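Cytosolic phospholipase A2 delta (Homo sapiens, PDB 5IZ5) hydrolyses glycerophospholipids at the sn-2 position in a calcium-dependent manner, releasing a fatty acid, with a preference for linoleic acid. Local coordinates at residues V358-G363 and P666-D671. The protein carries 3 engineered substitutions. Residues are numbered along the deposited sequence; the frame is centred on the assembly and turned at random.
With SO4 (sulfate ion), chain N.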
# COMPACT_ATOMS: atom_id res chain seq x y z
N VAL B 358 -18.90 -0.18 19.13
CA VAL B 358 -18.20 -0.24 17.85
C VAL B 358 -16.91 -1.05 17.94
O VAL B 358 -16.08 -0.79 18.81
CB VAL B 358 -17.86 1.18 17.34
CG1 VAL B 358 -17.12 1.12 16.01
CG2 VAL B 358 -19.13 2.01 17.21
N THR B 359 -16.75 -2.02 17.05
CA THR B 359 -15.55 -2.85 17.01
C THR B 359 -14.48 -2.27 16.07
O THR B 359 -13.30 -2.18 16.45
CB THR B 359 -15.88 -4.30 16.59
OG1 THR B 359 -16.68 -4.91 17.61
CG2 THR B 359 -14.61 -5.13 16.40
N TYR B 360 -14.89 -1.86 14.87
CA TYR B 360 -13.96 -1.38 13.85
C TYR B 360 -14.21 0.07 13.45
O TYR B 360 -15.35 0.53 13.43
CB TYR B 360 -14.07 -2.26 12.61
CG TYR B 360 -13.58 -3.67 12.79
CD1 TYR B 360 -12.24 -3.94 13.06
CD2 TYR B 360 -14.45 -4.75 12.66
CE1 TYR B 360 -11.79 -5.24 13.21
CE2 TYR B 360 -14.00 -6.05 12.80
CZ TYR B 360 -12.67 -6.29 13.08
OH TYR B 360 -12.21 -7.58 13.21
N PHE B 361 -13.14 0.77 13.11
CA PHE B 361 -13.21 2.19 12.76
C PHE B 361 -12.26 2.43 11.58
O PHE B 361 -11.05 2.49 11.76
CB PHE B 361 -12.85 3.02 14.01
CG PHE B 361 -12.93 4.52 13.83
CD1 PHE B 361 -13.39 5.12 12.67
CD2 PHE B 361 -12.53 5.35 14.88
CE1 PHE B 361 -13.43 6.50 12.55
CE2 PHE B 361 -12.57 6.72 14.77
CZ PHE B 361 -13.03 7.30 13.60
N SER B 362 -12.83 2.51 10.37
CA SER B 362 -12.05 2.71 9.15
C SER B 362 -12.19 4.12 8.60
O SER B 362 -13.23 4.77 8.75
CB SER B 362 -12.43 1.69 8.07
OG SER B 362 -13.69 2.01 7.49
N GLY B 363 -11.12 4.59 7.95
CA GLY B 363 -11.10 5.92 7.37
C GLY B 363 -10.04 6.09 6.29
O GLY B 363 -9.10 5.28 6.17
N PRO B 666 -11.40 -10.84 4.96
CA PRO B 666 -11.90 -12.09 5.53
C PRO B 666 -11.68 -12.20 7.04
O PRO B 666 -10.62 -11.84 7.53
CB PRO B 666 -11.09 -13.17 4.79
CG PRO B 666 -10.73 -12.53 3.49
CD PRO B 666 -10.53 -11.08 3.79
N GLY B 667 -12.69 -12.69 7.76
CA GLY B 667 -12.59 -12.84 9.20
C GLY B 667 -13.28 -11.74 9.98
O GLY B 667 -13.68 -11.96 11.12
N ARG B 668 -13.45 -10.56 9.38
CA ARG B 668 -14.01 -9.42 10.11
C ARG B 668 -15.53 -9.54 10.35
O ARG B 668 -16.02 -9.11 11.39
CB ARG B 668 -13.65 -8.10 9.43
CG ARG B 668 -12.15 -7.84 9.43
CD ARG B 668 -11.79 -6.40 9.73
NE ARG B 668 -10.37 -6.28 10.06
CZ ARG B 668 -9.43 -5.76 9.27
NH1 ARG B 668 -9.73 -5.27 8.07
NH2 ARG B 668 -8.17 -5.73 9.68
N ARG B 669 -16.26 -10.10 9.38
CA ARG B 669 -17.68 -10.45 9.55
C ARG B 669 -18.54 -9.31 10.09
O ARG B 669 -19.17 -9.46 11.13
CB ARG B 669 -17.86 -11.62 10.52
CG ARG B 669 -17.99 -13.02 9.92
CD ARG B 669 -16.67 -13.77 9.94
NE ARG B 669 -16.89 -15.20 9.75
CZ ARG B 669 -15.97 -16.15 9.98
NH1 ARG B 669 -14.74 -15.84 10.39
NH2 ARG B 669 -16.29 -17.42 9.77
N LEU B 670 -18.58 -8.19 9.39
CA LEU B 670 -19.38 -7.07 9.87
C LEU B 670 -20.87 -7.33 9.72
O LEU B 670 -21.34 -7.84 8.70
CB LEU B 670 -18.99 -5.75 9.19
CG LEU B 670 -17.83 -5.15 10.00
CD1 LEU B 670 -16.50 -5.49 9.36
CD2 LEU B 670 -18.01 -3.67 10.20
N ASP B 671 -21.60 -6.99 10.79
CA ASP B 671 -23.05 -7.12 10.84
C ASP B 671 -23.71 -5.78 10.58
O ASP B 671 -24.72 -5.72 9.89
CB ASP B 671 -23.47 -7.66 12.21
CG ASP B 671 -22.89 -9.02 12.49
OD1 ASP B 671 -23.17 -9.94 11.69
OD2 ASP B 671 -22.15 -9.18 13.48
S SO4 N . -15.26 -14.53 6.20
O1 SO4 N . -15.85 -13.25 6.63
O2 SO4 N . -16.35 -15.49 5.91
O3 SO4 N . -14.47 -14.33 4.96
O4 SO4 N . -14.40 -15.09 7.27
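Tyr-360 and Arg-668 meet in a buried CH-pi contact, extended by Leu-670, where strand 360-363 of the catalytic domain's mixed sheet faces the loop that leads into strand 672-676. No hydrogen bond joins the two segments; the contact is carried mainly by side chains. The Arg-668 methylene CD lies over one face of the Tyr-360 ring, 3.7 Å from its centroid, displaced toward the phenol end. An arginine suits this place because its aliphatic shank can cover a ring while its charged end travels on; a bend at chi2 (-139°) carries CD over the ring, and the guanidinium plane stands 62° from that of the ring. Tyrosine in turn offers an aromatic face for the methylene and a hydroxyl for Glu-294. Thr-359 CG2 sits over the centre of the opposite face, sandwiching the ring. Leu-670 CD1 lies 4.0 Å from Tyr-360 CD2; leucine suits this buried spot beside the ring because its branched end is wholly apolar. In this patatin-like alpha/beta core, strands 360-363 and 672-676 both run parallel to strand 327-331, one on either side, so the contact spans its two neighbours. The polar ends converge on Glu-294 of helix 292-313, whose OE2 is hydrogen-bonded to Tyr-360 OH and forms a salt bridge with Arg-668 NE, while Arg-668 NH1 forms a second salt bridge with Glu-486. Replacing Tyr-360 by an alanine would probably leave the Arg-668 methylenes without their aromatic cover and Glu-294 without its phenol partner. Gly-667 N makes weak hydrogen bonds to a sulfate, probably from the crystallisation liquor.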